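Local coordinates for Cif-like 1 (Burkholderia cenocepacia, PDB 7JQY), which is a Cif-like epoxide hydrolase of the alpha/beta hydrolase fold, which probably opens epoxide rings by adding water, at residues 171-176 with 223-228; 145-150 with 284-289; 151-156 with 267-272; 117-122 with 138-143. The protein carries 1 engineered substitution. All blocks are in the same frame, centred on the assembly; numbering follows the deposited sequence.

Overall arrangement
Contacts 2 and 4 lie in the core and share strand 140-146. Contact 4 pairs this strand with strand 117-122. Contact 2 takes up the loop after it and meets the start of helix 286-289. Arg122 joins the two through Asp147. Contact 3, only partly buried, uses the next piece of chain. It packs on contact 2, with Met145, Pro149 and Val150 meeting Leu270, Ile155 and Trp156. Contact 1 is buried too, but among helices, its centre about 27 Å from that of contact 4. Chemistry follows place: backbone bonds and aliphatic packing in contact 4, a carboxylate among backbone groups in contacts 2 and 3, aromatic rings and a salt bridge in contact 1.

Contact 1: residues 171-176 with 223-228; sequences GLHQQR and AGFELY
An aromatic cluster of His173, Phe225 and Tyr228 joins helices 169-173 and 220-229. It lies in the helical, strand-free part of the chain between strands 140-146 and 250-255, consistent with the cap of an alpha/beta hydrolase. The His173 ring meets both partners at once. Phe225 CE1 sits over the centre of one imidazole face, 3.4 Å from His173 CD2, with the ring planes at 46°. Tyr228 forms an edge-to-face pair instead. His173 points its ND1 edge at the middle of the phenol face, and ND1 lies 3.7 Å from Tyr228 CE2. The planes are at 88°. His173 NE2 bonds to Tyr190 OH, which further fixes the ring's turn. Trp57 adds edge-to-face contacts to both His173 and Tyr228.

Polar bonds follow along the chain. Gln174 NE2 donates to Tyr228 O at 3.1 Å, with the acceptor in the amide plane. Arg176 then grips Glu226 side-on, the guanidinium and carboxylate nearly coplanar. The bend at chi3 (-78°) sets NE for this grip. Glu226 OE2 also has a salt bridge to Arg229. Both carboxylate oxygens offer syn lone pairs to Arg176: OE2 receives NE at 3.1 Å and OE1 receives NH2 at 3.2 Å.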
loop_
_atom_site.group_PDB
_atom_site.type_symbol
_atom_site.label_atom_id
_atom_site.label_comp_id
_atom_site.label_asym_id
_atom_site.label_seq_id
_atom_site.Cartn_x
_atom_site.Cartn_y
_atom_site.Cartn_z
ATOM N N GLY B 171 -8.696 23.150 -13.887
ATOM C CA GLY B 171 -8.568 22.088 -14.872
ATOM C C GLY B 171 -8.612 20.701 -14.252
ATOM O O GLY B 171 -9.408 19.853 -14.660
ATOM N N LEU B 172 -7.744 20.450 -13.265
ATOM C CA LEU B 172 -7.679 19.126 -12.652
ATOM C C LEU B 172 -9.018 18.737 -12.044
ATOM O O LEU B 172 -9.508 17.626 -12.256
ATOM C CB LEU B 172 -6.579 19.084 -11.590
ATOM C CG LEU B 172 -6.611 17.826 -10.716
ATOM C CD1 LEU B 172 -6.315 16.589 -11.547
ATOM C CD2 LEU B 172 -5.649 17.927 -9.536
ATOM N N HIS B 173 -9.620 19.640 -11.272
ATOM C CA HIS B 173 -10.880 19.317 -10.620
ATOM C C HIS B 173 -11.972 19.026 -11.634
ATOM O O HIS B 173 -12.918 18.293 -11.332
ATOM C CB HIS B 173 -11.299 20.453 -9.697
ATOM C CG HIS B 173 -10.444 20.572 -8.478
ATOM N ND1 HIS B 173 -10.779 21.376 -7.412
ATOM C CD2 HIS B 173 -9.264 19.988 -8.159
ATOM C CE1 HIS B 173 -9.839 21.287 -6.488
ATOM N NE2 HIS B 173 -8.911 20.449 -6.915
ATOM N N GLN B 174 -11.852 19.562 -12.844
ATOM C CA GLN B 174 -12.874 19.316 -13.849
ATOM C C GLN B 174 -12.666 18.012 -14.603
ATOM O O GLN B 174 -13.499 17.678 -15.449
ATOM C CB GLN B 174 -12.944 20.492 -14.828
ATOM C CG GLN B 174 -13.730 21.673 -14.295
ATOM C CD GLN B 174 -13.555 22.923 -15.151
ATOM O OE1 GLN B 174 -12.666 22.984 -15.992
ATOM N NE2 GLN B 174 -14.388 23.925 -14.918
ATOM N N GLN B 175 -11.610 17.257 -14.305
ATOM C CA GLN B 175 -11.380 15.946 -14.919
ATOM C C GLN B 175 -12.108 14.864 -14.111
ATOM O O GLN B 175 -11.626 14.415 -13.065
ATOM C CB GLN B 175 -9.885 15.660 -15.012
ATOM C CG GLN B 175 -9.073 16.764 -15.696
ATOM C CD GLN B 175 -9.672 17.203 -17.025
ATOM O OE1 GLN B 175 -9.687 16.439 -17.994
ATOM N NE2 GLN B 175 -10.184 18.429 -17.071
ATOM N N ARG B 176 -13.263 14.421 -14.607
ATOM C CA ARG B 176 -14.041 13.415 -13.899
ATOM C C ARG B 176 -13.247 12.119 -13.779
ATOM O O ARG B 176 -12.637 11.658 -14.747
ATOM C CB ARG B 176 -15.370 13.165 -14.619
ATOM C CG ARG B 176 -16.362 12.286 -13.822
ATOM C CD ARG B 176 -17.772 12.364 -14.380
ATOM N NE ARG B 176 -18.466 13.590 -13.996
ATOM C CZ ARG B 176 -18.711 14.597 -14.831
ATOM N NH1 ARG B 176 -18.313 14.521 -16.094
ATOM N NH2 ARG B 176 -19.357 15.675 -14.410
ATOM N N ALA B 223 -18.143 14.753 -4.887
ATOM C CA ALA B 223 -19.134 15.812 -4.756
ATOM C C ALA B 223 -18.472 17.180 -4.797
ATOM O O ALA B 223 -19.017 18.125 -5.379
ATOM C CB ALA B 223 -19.918 15.645 -3.458
ATOM N N GLY B 224 -17.313 17.314 -4.156
ATOM C CA GLY B 224 -16.601 18.586 -4.209
ATOM C C GLY B 224 -16.176 18.957 -5.618
ATOM O O GLY B 224 -16.353 20.096 -6.047
ATOM N N PHE B 225 -15.679 17.980 -6.384
ATOM C CA PHE B 225 -15.202 18.267 -7.734
ATOM C C PHE B 225 -16.343 18.567 -8.697
ATOM O O PHE B 225 -16.135 19.263 -9.698
ATOM C CB PHE B 225 -14.361 17.103 -8.256
ATOM C CG PHE B 225 -13.065 16.924 -7.524
ATOM C CD1 PHE B 225 -12.407 18.018 -6.980
ATOM C CD2 PHE B 225 -12.513 15.660 -7.363
ATOM C CE1 PHE B 225 -11.207 17.856 -6.297
ATOM C CE2 PHE B 225 -11.325 15.489 -6.677
ATOM C CZ PHE B 225 -10.670 16.592 -6.145
ATOM N N GLU B 226 -17.538 18.024 -8.438
ATOM C CA GLU B 226 -18.700 18.321 -9.267
ATOM C C GLU B 226 -19.139 19.777 -9.154
ATOM O O GLU B 226 -19.814 20.284 -10.060
ATOM C CB GLU B 226 -19.866 17.401 -8.886
ATOM C CG GLU B 226 -19.642 15.925 -9.205
ATOM C CD GLU B 226 -19.592 15.633 -10.696
ATOM O OE1 GLU B 226 -20.262 16.352 -11.468
ATOM O OE2 GLU B 226 -18.883 14.686 -11.100
ATOM N N LEU B 227 -18.789 20.459 -8.062
ATOM C CA LEU B 227 -19.009 21.898 -8.012
ATOM C C LEU B 227 -18.228 22.596 -9.116
ATOM O O LEU B 227 -18.749 23.498 -9.781
ATOM C CB LEU B 227 -18.584 22.457 -6.652
ATOM C CG LEU B 227 -19.178 21.802 -5.409
ATOM C CD1 LEU B 227 -18.386 22.168 -4.143
ATOM C CD2 LEU B 227 -20.600 22.257 -5.304
ATOM N N TYR B 228 -16.983 22.160 -9.339
ATOM C CA TYR B 228 -16.119 22.712 -10.378
ATOM C C TYR B 228 -16.520 22.227 -11.766
ATOM O O TYR B 228 -16.347 22.953 -12.752
ATOM C CB TYR B 228 -14.662 22.343 -10.087
ATOM C CG TYR B 228 -14.108 22.991 -8.828
ATOM C CD1 TYR B 228 -13.287 24.106 -8.907
ATOM C CD2 TYR B 228 -14.406 22.485 -7.564
ATOM C CE1 TYR B 228 -12.784 24.710 -7.771
ATOM C CE2 TYR B 228 -13.903 23.078 -6.419
ATOM C CZ TYR B 228 -13.090 24.195 -6.532
ATOM O OH TYR B 228 -12.586 24.801 -5.408
#

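Contact 2: residues 145-150 with 284-289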
loop_
_atom_site.group_PDB
_atom_site.type_symbol
_atom_site.label_atom_id
_atom_site.label_comp_id
_atom_site.label_asym_id
_atom_site.label_seq_id
_atom_site.Cartn_x
_atom_site.Cartn_y
_atom_site.Cartn_z
ATOM N N MET B 145 -20.062 39.181 0.885
ATOM C CA MET B 145 -19.350 38.385 -0.109
ATOM C C MET B 145 -17.858 38.391 0.205
ATOM O O MET B 145 -17.228 39.456 0.213
ATOM C CB MET B 145 -19.617 38.937 -1.511
ATOM C CG MET B 145 -21.109 38.935 -1.876
ATOM S SD MET B 145 -21.433 39.508 -3.556
ATOM C CE MET B 145 -21.545 37.937 -4.407
ATOM N N LEU B 146 -17.282 37.204 0.413
ATOM C CA LEU B 146 -15.918 37.080 0.920
ATOM C C LEU B 146 -15.008 36.367 -0.073
ATOM O O LEU B 146 -15.379 35.333 -0.640
ATOM C CB LEU B 146 -15.880 36.313 2.248
ATOM C CG LEU B 146 -16.786 36.683 3.426
ATOM C CD1 LEU B 146 -16.326 35.925 4.676
ATOM C CD2 LEU B 146 -16.802 38.174 3.682
ATOM N N ASP B 147 -13.816 36.934 -0.264
ATOM C CA ASP B 147 -12.610 36.233 -0.706
ATOM C C ASP B 147 -12.525 35.877 -2.189
ATOM O O ASP B 147 -11.431 35.936 -2.765
ATOM C CB ASP B 147 -12.429 34.959 0.136
ATOM C CG ASP B 147 -12.179 35.273 1.601
ATOM O OD1 ASP B 147 -11.544 36.306 1.877
ATOM O OD2 ASP B 147 -12.629 34.503 2.483
ATOM N N VAL B 148 -13.631 35.484 -2.811
ATOM C CA VAL B 148 -13.585 34.899 -4.153
ATOM C C VAL B 148 -14.572 35.606 -5.077
ATOM O O VAL B 148 -15.685 35.947 -4.643
ATOM C CB VAL B 148 -13.882 33.386 -4.086
ATOM C CG1 VAL B 148 -13.901 32.741 -5.474
ATOM C CG2 VAL B 148 -12.870 32.690 -3.195
ATOM N N PRO B 149 -14.216 35.868 -6.335
ATOM C CA PRO B 149 -15.206 36.372 -7.296
ATOM C C PRO B 149 -16.135 35.267 -7.779
ATOM O O PRO B 149 -15.768 34.092 -7.827
ATOM C CB PRO B 149 -14.342 36.882 -8.451
ATOM C CG PRO B 149 -13.116 35.993 -8.388
ATOM C CD PRO B 149 -12.863 35.780 -6.920
ATOM N N VAL B 150 -17.342 35.663 -8.180
ATOM C CA VAL B 150 -18.332 34.685 -8.634
ATOM C C VAL B 150 -18.273 34.591 -10.152
ATOM O O VAL B 150 -17.819 35.536 -10.814
ATOM C CB VAL B 150 -19.753 35.019 -8.142
ATOM C CG1 VAL B 150 -19.757 35.287 -6.647
ATOM C CG2 VAL B 150 -20.347 36.182 -8.902
ATOM N N HIS B 284 -6.126 34.309 1.761
ATOM C CA HIS B 284 -7.335 33.908 1.060
ATOM C C HIS B 284 -8.444 33.446 1.994
ATOM O O HIS B 284 -9.613 33.478 1.594
ATOM C CB HIS B 284 -6.985 32.793 0.072
ATOM C CG HIS B 284 -8.087 32.437 -0.876
ATOM N ND1 HIS B 284 -8.461 33.250 -1.926
ATOM C CD2 HIS B 284 -8.879 31.341 -0.948
ATOM C CE1 HIS B 284 -9.440 32.672 -2.601
ATOM N NE2 HIS B 284 -9.717 31.515 -2.024
ATOM N N TRP B 285 -8.120 33.036 3.221
ATOM C CA TRP B 285 -9.077 32.360 4.110
ATOM C C TRP B 285 -9.482 33.296 5.244
ATOM O O TRP B 285 -9.034 33.153 6.381
ATOM C CB TRP B 285 -8.474 31.056 4.665
ATOM C CG TRP B 285 -7.726 30.243 3.645
ATOM C CD1 TRP B 285 -6.365 30.152 3.500
ATOM C CD2 TRP B 285 -8.297 29.396 2.638
ATOM N NE1 TRP B 285 -6.062 29.298 2.467
ATOM C CE2 TRP B 285 -7.227 28.821 1.922
ATOM C CE3 TRP B 285 -9.609 29.063 2.277
ATOM C CZ2 TRP B 285 -7.427 27.942 0.850
ATOM C CZ3 TRP B 285 -9.808 28.189 1.214
ATOM C CH2 TRP B 285 -8.718 27.642 0.510
ATOM N N LEU B 286 -10.383 34.226 4.938
ATOM C CA LEU B 286 -10.746 35.251 5.913
ATOM C C LEU B 286 -11.251 34.681 7.232
ATOM O O LEU B 286 -10.764 35.124 8.287
ATOM C CB LEU B 286 -11.759 36.221 5.292
ATOM C CG LEU B 286 -11.252 37.662 5.180
ATOM C CD1 LEU B 286 -12.357 38.569 4.661
ATOM C CD2 LEU B 286 -10.717 38.165 6.519
ATOM N N PRO B 287 -12.202 33.733 7.264
ATOM C CA PRO B 287 -12.648 33.206 8.569
ATOM C C PRO B 287 -11.553 32.496 9.351
ATOM O O PRO B 287 -11.590 32.506 10.588
ATOM C CB PRO B 287 -13.792 32.251 8.194
ATOM C CG PRO B 287 -14.256 32.713 6.858
ATOM C CD PRO B 287 -13.008 33.186 6.158
ATOM N N ASP B 288 -10.597 31.848 8.682
ATOM C CA ASP B 288 -9.501 31.203 9.404
ATOM C C ASP B 288 -8.439 32.203 9.837
ATOM O O ASP B 288 -7.897 32.096 10.945
ATOM C CB ASP B 288 -8.848 30.120 8.541
ATOM C CG ASP B 288 -9.764 28.943 8.289
ATOM O OD1 ASP B 288 -9.989 28.143 9.231
ATOM O OD2 ASP B 288 -10.255 28.819 7.148
ATOM N N GLU B 289 -8.107 33.162 8.973
ATOM C CA GLU B 289 -6.924 33.986 9.184
ATOM C C GLU B 289 -7.196 35.204 10.053
ATOM O O GLU B 289 -6.418 35.498 10.962
ATOM C CB GLU B 289 -6.352 34.429 7.842
ATOM C CG GLU B 289 -5.787 33.308 7.014
ATOM C CD GLU B 289 -5.154 33.819 5.741
ATOM O OE1 GLU B 289 -4.216 34.657 5.828
ATOM O OE2 GLU B 289 -5.606 33.385 4.661
#
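This is a buried, largely polar contact between Asp147, just past the end of strand 140-146, and the chain around His284 and Leu286, where helix 286-289 begins. The Asp147 carboxylate reaches into the turn that starts the helix. Asp147 CG is anti to the carbonyl carbon (chi1 -64°), which carries the carboxylate toward Leu286. OD2 accepts a weak hydrogen bond from Leu286 N at 3.3 Å. Leu286 CB touches both carboxylate oxygens, each at 3.4 Å.

Asp147 OD2 and OD1 also lie 3.3 and 3.4 Å from His284 O, acceptors facing one another. Arg122, from outside the two segments, reconciles them. Arg122 NE makes a salt bridge to Asp147 OD2, and Arg122 NH2 bonds to His284 O. Beside this, Val148 CG2 touches the imidazole at His284 CE1, 3.5 Å away, from an oblique direction. His284 ND1 is hydrogen-bonded to Ser258. Leu146 CD1 makes a looser apolar contact with Pro287 CG at 4.4 Å.

Val148 also touches the putative nucleophile elbow. His284 follows the last strand, 274-279, where alpha/beta hydrolases carry the histidine of the catalytic triad. The position is consistent with that role and with an active-site edge built from the loops at the ends of the central strands.

Contact 3: residues 151-156 with 267-272; sequences PGTRIW and ARELAL
Glu269 carries this contact, reaching from the C-terminal end region of helix 262-268 to Thr153 and Arg154 at the start of helix 154-161. Its carboxylate meets the backbone of that helix start. Chi1 of Glu269 is -26°, well off a staggered position, with CG close to the backbone N, and the chain beyond CG is extended. OE2 accepts from Arg154 N at 3.0 Å through its syn lone pair, with an N-H...O angle of 159°. A weaker bond from the same N-H goes to OE1 at 3.3 Å. One backbone N-H is thus shared by both oxygens, the nearer taking the larger part. The helix N-terminus would probably favour the negative charge there.

Carbon atoms close in around the same carboxylate. Thr153 CB lies 3.3 Å from Glu269 OE1, and Arg154 CG approaches the same oxygen at 3.3 Å. The Arg154 guanidinium makes no ion pair with it, and NE stays 4.7 Å from OE1.

Leu270 follows with a purely apolar contact. Its CD2 touches Thr153 CG2 at 3.6 Å, and the two side chains cross at about a right angle. Thr153 itself is the N-cap of helix 154-161. Its OG1 takes the position between backbone N and carbonyl carbon (chi1 64°) and accepts from Trp156 N at 3.2 Å. The same OG1 is also hydrogen-bonded to Val150 O.

Around this pair, Met266 of helix 262-268 packs on Thr153 and Ile155. Met242 touches Thr153 and Leu270. Tyr130 of helix 124-135 meets Leu270, and Ala267 and Ala271 touch Ala252 and Val250 of strand 250-255.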
loop_
_atom_site.group_PDB
_atom_site.type_symbol
_atom_site.label_atom_id
_atom_site.label_comp_id
_atom_site.label_asym_id
_atom_site.label_seq_id
_atom_site.Cartn_x
_atom_site.Cartn_y
_atom_site.Cartn_z
ATOM N N PRO B 151 -18.676 33.469 -10.744
ATOM C CA PRO B 151 -18.664 33.365 -12.206
ATOM C C PRO B 151 -19.543 34.424 -12.861
ATOM O O PRO B 151 -20.530 34.892 -12.290
ATOM C CB PRO B 151 -19.203 31.957 -12.470
ATOM C CG PRO B 151 -18.946 31.198 -11.185
ATOM C CD PRO B 151 -19.072 32.206 -10.088
ATOM N N GLY B 152 -19.162 34.802 -14.084
ATOM C CA GLY B 152 -19.862 35.793 -14.861
ATOM C C GLY B 152 -19.287 37.191 -14.756
ATOM O O GLY B 152 -19.466 37.991 -15.681
ATOM N N THR B 153 -18.602 37.505 -13.661
ATOM C CA THR B 153 -18.018 38.827 -13.536
ATOM C C THR B 153 -16.748 38.918 -14.381
ATOM O O THR B 153 -16.164 37.907 -14.775
ATOM C CB THR B 153 -17.717 39.147 -12.065
ATOM O OG1 THR B 153 -16.730 38.239 -11.553
ATOM C CG2 THR B 153 -18.986 39.037 -11.240
ATOM N N ARG B 154 -16.299 40.150 -14.643
ATOM C CA ARG B 154 -15.082 40.273 -15.440
ATOM C C ARG B 154 -13.854 39.956 -14.605
ATOM O O ARG B 154 -12.871 39.434 -15.139
ATOM C CB ARG B 154 -14.965 41.655 -16.086
ATOM C CG ARG B 154 -15.375 42.834 -15.236
ATOM C CD ARG B 154 -15.794 43.985 -16.139
ATOM N NE ARG B 154 -15.423 45.282 -15.587
ATOM C CZ ARG B 154 -14.249 45.872 -15.797
ATOM N NH1 ARG B 154 -13.996 47.058 -15.259
ATOM N NH2 ARG B 154 -13.326 45.273 -16.540
ATOM N N ILE B 155 -13.928 40.156 -13.288
ATOM C CA ILE B 155 -12.856 39.674 -12.425
ATOM C C ILE B 155 -12.715 38.167 -12.577
ATOM O O ILE B 155 -11.600 37.633 -12.640
ATOM C CB ILE B 155 -13.128 40.062 -10.959
ATOM C CG1 ILE B 155 -13.340 41.568 -10.825
ATOM C CG2 ILE B 155 -12.000 39.591 -10.059
ATOM C CD1 ILE B 155 -12.066 42.399 -11.027
ATOM N N TRP B 156 -13.844 37.463 -12.679
ATOM C CA TRP B 156 -13.805 36.024 -12.920
ATOM C C TRP B 156 -13.251 35.716 -14.307
ATOM O O TRP B 156 -12.395 34.835 -14.466
ATOM C CB TRP B 156 -15.210 35.433 -12.741
ATOM C CG TRP B 156 -15.343 33.995 -13.147
ATOM C CD1 TRP B 156 -15.590 33.514 -14.401
ATOM C CD2 TRP B 156 -15.264 32.849 -12.285
ATOM N NE1 TRP B 156 -15.659 32.140 -14.378
ATOM C CE2 TRP B 156 -15.462 31.706 -13.091
ATOM C CE3 TRP B 156 -15.045 32.679 -10.914
ATOM C CZ2 TRP B 156 -15.442 30.408 -12.568
ATOM C CZ3 TRP B 156 -15.029 31.389 -10.397
ATOM C CH2 TRP B 156 -15.225 30.272 -11.222
ATOM N N ALA B 267 -18.053 42.801 -6.783
ATOM C CA ALA B 267 -19.390 42.966 -6.228
ATOM C C ALA B 267 -20.141 44.113 -6.889
ATOM O O ALA B 267 -21.376 44.075 -6.974
ATOM C CB ALA B 267 -19.310 43.197 -4.720
ATOM N N ARG B 268 -19.422 45.139 -7.358
ATOM C CA ARG B 268 -20.093 46.290 -7.946
ATOM C C ARG B 268 -20.674 45.984 -9.313
ATOM O O ARG B 268 -21.535 46.735 -9.781
ATOM C CB ARG B 268 -19.130 47.467 -8.054
ATOM C CG ARG B 268 -18.824 48.129 -6.738
ATOM C CD ARG B 268 -18.076 49.409 -6.977
ATOM N NE ARG B 268 -17.785 50.115 -5.738
ATOM C CZ ARG B 268 -16.567 50.505 -5.385
ATOM N NH1 ARG B 268 -15.531 50.253 -6.182
ATOM N NH2 ARG B 268 -16.387 51.146 -4.236
ATOM N N GLU B 269 -20.256 44.890 -9.952
ATOM C CA GLU B 269 -20.945 44.450 -11.157
ATOM C C GLU B 269 -22.243 43.719 -10.850
ATOM O O GLU B 269 -23.051 43.527 -11.768
ATOM C CB GLU B 269 -20.066 43.518 -11.999
ATOM C CG GLU B 269 -18.576 43.695 -11.843
ATOM C CD GLU B 269 -17.801 42.649 -12.630
ATOM O OE1 GLU B 269 -16.666 42.305 -12.222
ATOM O OE2 GLU B 269 -18.335 42.161 -13.652
ATOM N N LEU B 270 -22.479 43.347 -9.586
ATOM C CA LEU B 270 -23.617 42.510 -9.226
ATOM C C LEU B 270 -24.705 43.239 -8.467
ATOM O O LEU B 270 -25.850 42.783 -8.473
ATOM C CB LEU B 270 -23.162 41.339 -8.340
ATOM C CG LEU B 270 -21.906 40.544 -8.677
ATOM C CD1 LEU B 270 -21.433 39.786 -7.464
ATOM C CD2 LEU B 270 -22.207 39.581 -9.771
ATOM N N ALA B 271 -24.380 44.346 -7.807
ATOM C CA ALA B 271 -25.323 45.004 -6.920
ATOM C C ALA B 271 -25.127 46.513 -6.986
ATOM O O ALA B 271 -24.053 47.006 -7.329
ATOM C CB ALA B 271 -25.174 44.504 -5.477
ATOM N N LEU B 272 -26.193 47.237 -6.650
ATOM C CA LEU B 272 -26.186 48.693 -6.681
ATOM C C LEU B 272 -25.654 49.310 -5.399
ATOM O O LEU B 272 -24.966 50.335 -5.453
ATOM C CB LEU B 272 -27.606 49.207 -6.934
ATOM C CG LEU B 272 -28.358 48.545 -8.088
ATOM C CD1 LEU B 272 -29.859 48.518 -7.819
ATOM C CD2 LEU B 272 -28.060 49.272 -9.393
#

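Contact 4: residues 117-122 with 138-143; sequences IHLVGR and TEIVKL
Ile117 and Leu119 of strand 117-122 meet Ile140 and Leu143 of strand 140-146 on one face of the sheet, where the strands run parallel, while His118 and Lys142 occupy the other. Ile140 CD1 touches both Ile117 CG1 and Leu119 CD2, each at 3.7 Å and obliquely. Leu119 and Leu143 run side by side, with Leu119 CB 4.0 Å from Leu143 CD1. On the opposite face His118 and Lys142 also lie side by side. His118 CG is anti to the carbonyl carbon (chi1 -57°), which sets the ring beside Lys142. Lys142 CB meets the imidazole edge in plane, 3.7 Å from His118 ND1. Val141 CB stands over one face of that ring. The polar ends find partners elsewhere: His118 NE2 bonds to Glu49 and Lys142 NZ to Phe301 O.

The backbones pair through Val141 N to Ile117 O and Leu119 N to Lys142 O, both at 3.0 Å. The chain turns a corner at Val141.

The two strands belong to a beta-alpha-beta crossover through helix 124-135. That helix covers Leu119, Ile140 and Leu143 with Ala129 and Tyr132. Helix 291-303 lies against the His118 face, and strand 50-54 flanks strand 117-122 on its other side.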
loop_
_atom_site.group_PDB
_atom_site.type_symbol
_atom_site.label_atom_id
_atom_site.label_comp_id
_atom_site.label_asym_id
_atom_site.label_seq_id
_atom_site.Cartn_x
_atom_site.Cartn_y
_atom_site.Cartn_z
ATOM N N ILE B 117 -33.289 36.486 5.950
ATOM C CA ILE B 117 -32.017 36.057 6.523
ATOM C C ILE B 117 -30.951 37.061 6.111
ATOM O O ILE B 117 -31.072 37.730 5.080
ATOM C CB ILE B 117 -31.600 34.651 6.039
ATOM C CG1 ILE B 117 -31.412 34.686 4.521
ATOM C CG2 ILE B 117 -32.629 33.594 6.452
ATOM C CD1 ILE B 117 -30.793 33.457 3.934
ATOM N N HIS B 118 -29.930 37.201 6.946
ATOM C CA HIS B 118 -28.658 37.760 6.511
ATOM C C HIS B 118 -27.819 36.604 5.985
ATOM O O HIS B 118 -27.920 35.476 6.482
ATOM C CB HIS B 118 -27.938 38.458 7.662
ATOM C CG HIS B 118 -28.745 39.541 8.307
ATOM N ND1 HIS B 118 -28.765 40.839 7.840
ATOM C CD2 HIS B 118 -29.578 39.516 9.376
ATOM C CE1 HIS B 118 -29.562 41.568 8.602
ATOM N NE2 HIS B 118 -30.066 40.789 9.542
ATOM N N LEU B 119 -27.020 36.871 4.957
ATOM C CA LEU B 119 -26.369 35.805 4.207
ATOM C C LEU B 119 -24.893 36.128 4.021
ATOM O O LEU B 119 -24.549 37.192 3.491
ATOM C CB LEU B 119 -27.061 35.594 2.857
ATOM C CG LEU B 119 -26.738 34.320 2.082
ATOM C CD1 LEU B 119 -26.831 33.092 2.980
ATOM C CD2 LEU B 119 -27.650 34.194 0.866
ATOM N N VAL B 120 -24.030 35.198 4.433
ATOM C CA VAL B 120 -22.580 35.320 4.326
ATOM C C VAL B 120 -22.037 34.111 3.574
ATOM O O VAL B 120 -22.360 32.968 3.916
ATOM C CB VAL B 120 -21.918 35.408 5.713
ATOM C CG1 VAL B 120 -20.417 35.708 5.566
ATOM C CG2 VAL B 120 -22.626 36.433 6.584
ATOM N N GLY B 121 -21.208 34.355 2.569
ATOM C CA GLY B 121 -20.627 33.276 1.792
ATOM C C GLY B 121 -19.198 33.579 1.395
ATOM O O GLY B 121 -18.790 34.741 1.295
ATOM N N ARG B 122 -18.433 32.508 1.173
ATOM C CA ARG B 122 -17.078 32.595 0.640
ATOM C C ARG B 122 -16.838 31.419 -0.297
ATOM O O ARG B 122 -17.497 30.379 -0.199
ATOM C CB ARG B 122 -16.009 32.630 1.754
ATOM C CG ARG B 122 -15.685 31.285 2.403
ATOM C CD ARG B 122 -14.404 31.365 3.237
ATOM N NE ARG B 122 -13.260 31.763 2.425
ATOM C CZ ARG B 122 -12.629 30.956 1.578
ATOM N NH1 ARG B 122 -13.028 29.694 1.428
ATOM N NH2 ARG B 122 -11.606 31.411 0.869
ATOM N N THR B 138 -36.121 39.518 -2.398
ATOM C CA THR B 138 -36.864 40.035 -1.251
ATOM C C THR B 138 -36.498 39.298 0.031
ATOM O O THR B 138 -36.635 39.854 1.127
ATOM C CB THR B 138 -38.370 39.976 -1.517
ATOM O OG1 THR B 138 -38.787 38.614 -1.656
ATOM C CG2 THR B 138 -38.714 40.745 -2.797
ATOM N N GLU B 139 -36.044 38.049 -0.087
ATOM C CA GLU B 139 -35.764 37.200 1.063
ATOM C C GLU B 139 -34.371 37.401 1.653
ATOM O O GLU B 139 -34.099 36.874 2.736
ATOM C CB GLU B 139 -35.952 35.725 0.682
ATOM C CG GLU B 139 -37.365 35.413 0.225
ATOM C CD GLU B 139 -37.569 33.960 -0.151
ATOM O OE1 GLU B 139 -36.817 33.097 0.359
ATOM O OE2 GLU B 139 -38.492 33.681 -0.953
ATOM N N ILE B 140 -33.493 38.152 0.997
ATOM C CA ILE B 140 -32.148 38.414 1.499
ATOM C C ILE B 140 -32.116 39.849 2.004
ATOM O O ILE B 140 -32.154 40.797 1.210
ATOM C CB ILE B 140 -31.078 38.185 0.421
ATOM C CG1 ILE B 140 -31.098 36.738 -0.074
ATOM C CG2 ILE B 140 -29.697 38.571 0.937
ATOM C CD1 ILE B 140 -31.031 35.703 1.036
ATOM N N VAL B 141 -32.037 40.012 3.325
ATOM C CA VAL B 141 -31.957 41.347 3.916
ATOM C C VAL B 141 -30.633 42.008 3.552
ATOM O O VAL B 141 -30.596 43.116 3.005
ATOM C CB VAL B 141 -32.145 41.266 5.440
ATOM C CG1 VAL B 141 -32.126 42.651 6.059
ATOM C CG2 VAL B 141 -33.428 40.557 5.768
ATOM N N LYS B 142 -29.526 41.333 3.855
ATOM C CA LYS B 142 -28.187 41.815 3.544
ATOM C C LYS B 142 -27.335 40.629 3.116
ATOM O O LYS B 142 -27.578 39.488 3.528
ATOM C CB LYS B 142 -27.541 42.529 4.741
ATOM C CG LYS B 142 -28.131 43.895 5.045
ATOM C CD LYS B 142 -27.594 44.447 6.352
ATOM C CE LYS B 142 -28.242 45.776 6.691
ATOM N NZ LYS B 142 -28.019 46.156 8.116
ATOM N N LEU B 143 -26.337 40.907 2.283
ATOM C CA LEU B 143 -25.481 39.879 1.706
ATOM C C LEU B 143 -24.025 40.303 1.849
ATOM O O LEU B 143 -23.672 41.437 1.507
ATOM C CB LEU B 143 -25.835 39.653 0.232
ATOM C CG LEU B 143 -24.911 38.758 -0.584
ATOM C CD1 LEU B 143 -25.025 37.315 -0.113
ATOM C CD2 LEU B 143 -25.220 38.884 -2.070
#